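Local coordinates for protein post-proline cleaving enzyme (Rickettsia typhi, PDB 4HVT) that probably cleaves peptides on the carboxyl side of proline, as a serine peptidase of the prolyl oligopeptidase family, at residues Lys599-Gly604 with Arg651-His656; Pro591-Ile596 with Ala627-Leu632. One frame throughout, in Å; residues are numbered along the deposited sequence.

Contact 1 of 2, residues Lys599-Gly604 with Arg651-His656; sequences KEFGAG and RVHPWH. With EDO (1,2-ethanediol), chain E.
Arg651 meets the other loop through its backbone: its carbonyl O takes the amide of Ala603, N to O 2.8 Å, in a nearly straight bond (168° at the hydrogen). That amide belongs to a type II' turn from Phe601 to Gly604, closed by Gly604 N on Phe601 O. Gly602, at positive phi, brings its CA to 3.6 Å from Arg651 O, close enough that the lack of a CB matters. The Arg651 side chain starts away from the other loop; its NE forms a salt bridge with Asp154, and the side chain touches His682, the histidine of a probable Ser566-His682-Asp649 triad. Val652 adds its carbonyl O, 3.7 Å from Phe601 CB. His653 swings its imidazole toward Phe601, CG anti to the backbone N (chi1 -166°). Phe601 CD1 sits over the centre of this ring, an edge-to-face pair with planes at 64°. In the ring plane, His653 ND1 accepts from Trp655 N at 2.9 Å, a capping bond at the turn leading into the next helix. Beyond its CD2 lies an ethanediol, probably from the crystallisation liquor, whose O2 accepts from Gly602 N. Trp655 then slides its five-membered ring under Phe601 in an offset stack, centroids 3.9 Å apart, the planes almost parallel; Trp655 CB also packs over the phenyl face. Phe601 is thus held by two aromatic rings, one stacked and one struck by its edge. His656 joins through a water, its NE2 2.8 Å from the water oxygen, which donates to Phe601 O. The contact fits the alpha/beta-hydrolase domain: the loop after strand 585-589, on its way to helix 608-611, is pinned against the turn that links strand 640-646 to helix 655-664.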
loop_
_atom_site.group_PDB
_atom_site.type_symbol
_atom_site.label_atom_id
_atom_site.label_comp_id
_atom_site.label_asym_id
_atom_site.label_seq_id
_atom_site.Cartn_x
_atom_site.Cartn_y
_atom_site.Cartn_z
ATOM N N LYS A 599 -16.426 -1.243 -13.290
ATOM C CA LYS A 599 -17.128 -0.207 -12.533
ATOM C C LYS A 599 -18.265 -0.773 -11.671
ATOM O O LYS A 599 -18.698 -0.105 -10.732
ATOM C CB LYS A 599 -17.723 0.901 -13.427
ATOM C CG LYS A 599 -16.698 1.687 -14.240
ATOM C CD LYS A 599 -17.259 2.845 -15.065
ATOM C CE LYS A 599 -18.430 2.506 -16.015
ATOM N NZ LYS A 599 -18.945 3.726 -16.723
ATOM N N GLU A 600 -18.776 -1.947 -12.035
ATOM C CA GLU A 600 -19.901 -2.555 -11.347
ATOM C C GLU A 600 -19.541 -3.240 -10.045
ATOM O O GLU A 600 -20.429 -3.669 -9.357
ATOM C CB GLU A 600 -20.567 -3.579 -12.273
ATOM C CG GLU A 600 -21.130 -2.996 -13.547
ATOM C CD GLU A 600 -21.662 -4.122 -14.425
ATOM O OE1 GLU A 600 -22.599 -4.825 -13.960
ATOM O OE2 GLU A 600 -21.168 -4.304 -15.569
ATOM N N PHE A 601 -18.250 -3.359 -9.719
ATOM C CA PHE A 601 -17.806 -4.227 -8.629
ATOM C C PHE A 601 -16.913 -3.458 -7.664
ATOM O O PHE A 601 -15.992 -2.734 -8.099
ATOM C CB PHE A 601 -17.038 -5.435 -9.172
ATOM C CG PHE A 601 -17.915 -6.366 -9.973
ATOM C CD1 PHE A 601 -18.735 -7.283 -9.328
ATOM C CD2 PHE A 601 -17.945 -6.300 -11.343
ATOM C CE1 PHE A 601 -19.562 -8.120 -10.062
ATOM C CE2 PHE A 601 -18.816 -7.090 -12.093
ATOM C CZ PHE A 601 -19.601 -8.031 -11.452
ATOM N N GLY A 602 -17.165 -3.608 -6.355
ATOM C CA GLY A 602 -16.289 -2.979 -5.354
ATOM C C GLY A 602 -16.181 -1.467 -5.545
ATOM O O GLY A 602 -17.202 -0.832 -5.877
ATOM N N ALA A 603 -14.955 -0.938 -5.420
ATOM C CA ALA A 603 -14.657 0.492 -5.584
ATOM C C ALA A 603 -14.329 0.848 -7.049
ATOM O O ALA A 603 -13.713 1.874 -7.309
ATOM C CB ALA A 603 -13.492 0.903 -4.685
ATOM N N GLY A 604 -14.803 0.059 -8.007
ATOM C CA GLY A 604 -14.444 0.265 -9.431
ATOM C C GLY A 604 -14.609 1.634 -10.029
ATOM O O GLY A 604 -13.811 2.044 -10.867
ATOM N N ARG A 651 -12.294 -3.963 -2.186
ATOM C CA ARG A 651 -11.589 -3.038 -3.067
ATOM C C ARG A 651 -12.011 -3.384 -4.511
ATOM O O ARG A 651 -12.691 -2.614 -5.156
ATOM C CB ARG A 651 -10.076 -3.161 -2.872
ATOM C CG ARG A 651 -9.232 -2.034 -3.447
ATOM C CD ARG A 651 -9.348 -0.721 -2.641
ATOM N NE ARG A 651 -9.082 -1.078 -1.267
ATOM C CZ ARG A 651 -7.882 -1.354 -0.782
ATOM N NH1 ARG A 651 -6.779 -1.145 -1.526
ATOM N NH2 ARG A 651 -7.760 -1.900 0.434
ATOM N N VAL A 652 -11.625 -4.560 -5.011
ATOM C CA VAL A 652 -11.907 -4.924 -6.379
ATOM C C VAL A 652 -13.103 -5.876 -6.523
ATOM O O VAL A 652 -13.699 -5.903 -7.592
ATOM C CB VAL A 652 -10.678 -5.555 -7.096
ATOM C CG1 VAL A 652 -9.515 -4.588 -7.174
ATOM C CG2 VAL A 652 -10.213 -6.792 -6.371
ATOM N N HIS A 653 -13.428 -6.644 -5.478
ATOM C CA HIS A 653 -14.491 -7.652 -5.463
ATOM C C HIS A 653 -13.932 -9.005 -5.959
ATOM O O HIS A 653 -13.170 -9.051 -6.889
ATOM C CB HIS A 653 -15.698 -7.218 -6.286
ATOM C CG HIS A 653 -16.945 -8.030 -6.044
ATOM N ND1 HIS A 653 -17.131 -9.310 -6.511
ATOM C CD2 HIS A 653 -18.110 -7.689 -5.447
ATOM C CE1 HIS A 653 -18.321 -9.751 -6.157
ATOM N NE2 HIS A 653 -18.950 -8.764 -5.535
ATOM N N PRO A 654 -14.321 -10.094 -5.325
ATOM C CA PRO A 654 -13.823 -11.399 -5.857
ATOM C C PRO A 654 -14.283 -11.850 -7.240
ATOM O O PRO A 654 -13.741 -12.826 -7.754
ATOM C CB PRO A 654 -14.342 -12.413 -4.837
ATOM C CG PRO A 654 -15.528 -11.781 -4.176
ATOM C CD PRO A 654 -15.193 -10.295 -4.154
ATOM N N TRP A 655 -15.281 -11.166 -7.825
ATOM C CA TRP A 655 -15.755 -11.448 -9.168
ATOM C C TRP A 655 -14.588 -11.638 -10.146
ATOM O O TRP A 655 -14.554 -12.557 -10.915
ATOM C CB TRP A 655 -16.610 -10.301 -9.683
ATOM C CG TRP A 655 -16.813 -10.290 -11.183
ATOM C CD1 TRP A 655 -16.278 -9.436 -12.081
ATOM C CD2 TRP A 655 -17.607 -11.206 -11.941
ATOM N NE1 TRP A 655 -16.682 -9.720 -13.342
ATOM C CE2 TRP A 655 -17.524 -10.796 -13.301
ATOM C CE3 TRP A 655 -18.403 -12.293 -11.605
ATOM C CZ2 TRP A 655 -18.187 -11.453 -14.323
ATOM C CZ3 TRP A 655 -19.099 -12.937 -12.648
ATOM C CH2 TRP A 655 -18.957 -12.517 -13.977
ATOM N N HIS A 656 -13.582 -10.769 -10.047
ATOM C CA HIS A 656 -12.500 -10.806 -11.042
ATOM C C HIS A 656 -11.750 -12.121 -11.056
ATOM O O HIS A 656 -11.486 -12.682 -12.119
ATOM C CB HIS A 656 -11.522 -9.625 -10.865
ATOM C CG HIS A 656 -12.177 -8.291 -10.974
ATOM N ND1 HIS A 656 -12.418 -7.686 -12.185
ATOM C CD2 HIS A 656 -12.628 -7.425 -10.027
ATOM C CE1 HIS A 656 -12.993 -6.507 -11.982
ATOM N NE2 HIS A 656 -13.161 -6.349 -10.684
HETATM C C1 EDO E . -19.494 -4.049 -3.329
HETATM O O1 EDO E . -18.291 -4.686 -2.877
HETATM C C2 EDO E . -20.165 -4.776 -4.468
HETATM O O2 EDO E . -19.670 -4.425 -5.764
HETATM O O HOH W 1 -13.826 -3.717 -9.852
#

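Contact 2 of 2, residues Pro591-Ile596 with Ala627-Leu632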
loop_
_atom_site.group_PDB
_atom_site.type_symbol
_atom_site.label_atom_id
_atom_site.label_comp_id
_atom_site.label_asym_id
_atom_site.label_seq_id
_atom_site.Cartn_x
_atom_site.Cartn_y
_atom_site.Cartn_z
ATOM N N PRO A 591 -7.043 -9.945 -8.108
ATOM C CA PRO A 591 -6.876 -9.113 -9.273
ATOM C C PRO A 591 -8.056 -8.209 -9.544
ATOM O O PRO A 591 -9.154 -8.466 -9.086
ATOM C CB PRO A 591 -6.834 -10.109 -10.437
ATOM C CG PRO A 591 -7.644 -11.273 -9.956
ATOM C CD PRO A 591 -7.361 -11.341 -8.481
ATOM N N ILE A 592 -7.774 -7.132 -10.267
ATOM C CA ILE A 592 -8.784 -6.473 -11.116
ATOM C C ILE A 592 -8.472 -7.052 -12.500
ATOM O O ILE A 592 -7.300 -7.135 -12.899
ATOM C CB ILE A 592 -8.738 -4.919 -11.059
ATOM C CG1 ILE A 592 -9.933 -4.364 -11.809
ATOM C CG2 ILE A 592 -7.421 -4.325 -11.539
ATOM C CD1 ILE A 592 -10.027 -2.835 -11.702
ATOM N N LEU A 593 -9.492 -7.483 -13.218
ATOM C CA LEU A 593 -9.201 -8.036 -14.529
ATOM C C LEU A 593 -10.336 -7.983 -15.530
ATOM O O LEU A 593 -10.078 -7.966 -16.714
ATOM C CB LEU A 593 -8.638 -9.444 -14.427
ATOM C CG LEU A 593 -9.338 -10.748 -14.226
ATOM C CD1 LEU A 593 -10.251 -11.191 -15.362
ATOM C CD2 LEU A 593 -8.223 -11.805 -13.993
ATOM N N ASP A 594 -11.567 -7.956 -15.033
ATOM C CA ASP A 594 -12.736 -7.721 -15.930
ATOM C C ASP A 594 -12.853 -6.226 -16.257
ATOM O O ASP A 594 -13.564 -5.486 -15.594
ATOM C CB ASP A 594 -14.017 -8.262 -15.339
ATOM C CG ASP A 594 -15.206 -8.168 -16.320
ATOM O OD1 ASP A 594 -15.098 -7.451 -17.346
ATOM O OD2 ASP A 594 -16.244 -8.821 -16.044
ATOM N N MET A 595 -12.099 -5.790 -17.250
ATOM C CA MET A 595 -11.955 -4.366 -17.528
ATOM C C MET A 595 -13.169 -3.780 -18.291
ATOM O O MET A 595 -13.293 -2.554 -18.411
ATOM C CB MET A 595 -10.608 -4.103 -18.205
ATOM C CG MET A 595 -9.410 -4.656 -17.398
ATOM S SD MET A 595 -9.488 -4.288 -15.640
ATOM C CE MET A 595 -9.291 -2.522 -15.602
ATOM N N ILE A 596 -14.079 -4.633 -18.794
ATOM C CA ILE A 596 -15.342 -4.119 -19.322
ATOM C C ILE A 596 -16.321 -3.728 -18.193
ATOM O O ILE A 596 -17.011 -2.684 -18.280
ATOM C CB ILE A 596 -15.993 -5.100 -20.318
ATOM C CG1 ILE A 596 -15.002 -5.469 -21.429
ATOM C CG2 ILE A 596 -17.228 -4.460 -20.923
ATOM C CD1 ILE A 596 -15.655 -6.136 -22.645
ATOM N N ALA A 627 -7.957 -6.646 -22.672
ATOM C CA ALA A 627 -8.709 -7.207 -21.559
ATOM C C ALA A 627 -8.613 -8.743 -21.626
ATOM O O ALA A 627 -8.960 -9.301 -22.638
ATOM C CB ALA A 627 -10.157 -6.735 -21.603
ATOM N N PRO A 628 -8.128 -9.402 -20.551
ATOM C CA PRO A 628 -7.885 -10.872 -20.694
ATOM C C PRO A 628 -9.122 -11.661 -21.062
ATOM O O PRO A 628 -9.030 -12.599 -21.889
ATOM C CB PRO A 628 -7.331 -11.285 -19.309
ATOM C CG PRO A 628 -6.823 -10.037 -18.729
ATOM C CD PRO A 628 -7.638 -8.867 -19.284
ATOM N N LEU A 629 -10.298 -11.285 -20.556
ATOM C CA LEU A 629 -11.518 -12.114 -20.833
ATOM C C LEU A 629 -11.975 -11.961 -22.255
ATOM O O LEU A 629 -12.751 -12.827 -22.767
ATOM C CB LEU A 629 -12.677 -11.753 -19.894
ATOM C CG LEU A 629 -12.429 -11.947 -18.392
ATOM C CD1 LEU A 629 -13.627 -11.396 -17.624
ATOM C CD2 LEU A 629 -12.243 -13.412 -18.075
ATOM N N GLU A 630 -11.482 -10.923 -22.934
ATOM C CA GLU A 630 -11.763 -10.685 -24.362
ATOM C C GLU A 630 -10.710 -11.287 -25.308
ATOM O O GLU A 630 -10.853 -11.217 -26.541
ATOM C CB GLU A 630 -11.845 -9.202 -24.666
ATOM C CG GLU A 630 -13.013 -8.499 -24.008
ATOM C CD GLU A 630 -14.370 -8.948 -24.555
ATOM O OE1 GLU A 630 -14.639 -8.768 -25.773
ATOM O OE2 GLU A 630 -15.175 -9.501 -23.777
ATOM N N ASN A 631 -9.673 -11.909 -24.767
ATOM C CA ASN A 631 -8.541 -12.342 -25.595
ATOM C C ASN A 631 -8.113 -13.726 -25.121
ATOM O O ASN A 631 -6.957 -14.014 -24.995
ATOM C CB ASN A 631 -7.384 -11.331 -25.560
ATOM C CG ASN A 631 -7.747 -10.027 -26.268
ATOM O OD1 ASN A 631 -7.665 -9.933 -27.510
ATOM N ND2 ASN A 631 -8.246 -9.065 -25.508
ATOM N N LEU A 632 -9.087 -14.576 -24.848
ATOM C CA LEU A 632 -8.832 -15.962 -24.448
ATOM C C LEU A 632 -9.317 -16.955 -25.506
ATOM O O LEU A 632 -10.431 -16.887 -25.969
ATOM C CB LEU A 632 -9.573 -16.299 -23.180
ATOM C CG LEU A 632 -9.032 -16.003 -21.803
ATOM C CD1 LEU A 632 -10.099 -16.409 -20.810
ATOM C CD2 LEU A 632 -7.756 -16.697 -21.452
HETATM O O HOH W 2 -10.990 -8.916 -19.106
#
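This is a mostly apolar, buried packing of two loops in the hydrolase domain, bridged by one water and with no direct hydrogen bond between them. Leu593 and Leu629 cross at about a right angle, CD1 of Leu593 coming to 3.8 Å from CG of Leu629. The CB of Leu593 does not point at Leu629; with CG set between the backbone N and the carbonyl carbon (chi1 80°), the end of the side chain comes nearer. An inverse gamma turn centred on Asp594 bends the chain here, and Leu629 lays its CD1 against the carboxylate carbon of Asp594, CG at 3.8 Å, while Asp594 OD2 is taken by Trp655 NE1. Water 2 links the backbones, donating to Leu593 O at 2.7 Å and accepting from Leu629 N at 2.9 Å. In the 627-632 loop, Ala627 O is gripped from opposite faces of its plane by Glu630 N and Asn631 ND2. Leu593 and Pro628 touch Ser573 of helix 567-578, Leu593 and Leu629 reach helix 655-664 at Phe660 and Ile659, and Met595 packs on helix 617-626, so the two loops pack against all three helices.

Overall arrangement
Both contacts use the long loop after strand 585-589, contact 2 its earlier part and contact 1 its later part, and both are largely buried in the hydrolase domain. Helix 655-664 connects them: two of its residues that belong to contact 1, Trp655 and His656, both bond to Asp594 of contact 2. Their chemistry differs. Contact 1, nearer the centre of the chain and beside the probable triad, combines aromatic stacking, a direct backbone bond and a helix cap. Contact 2, further from that centre, relies on aliphatic packing and a bridging water, and reaches the surface at Glu630.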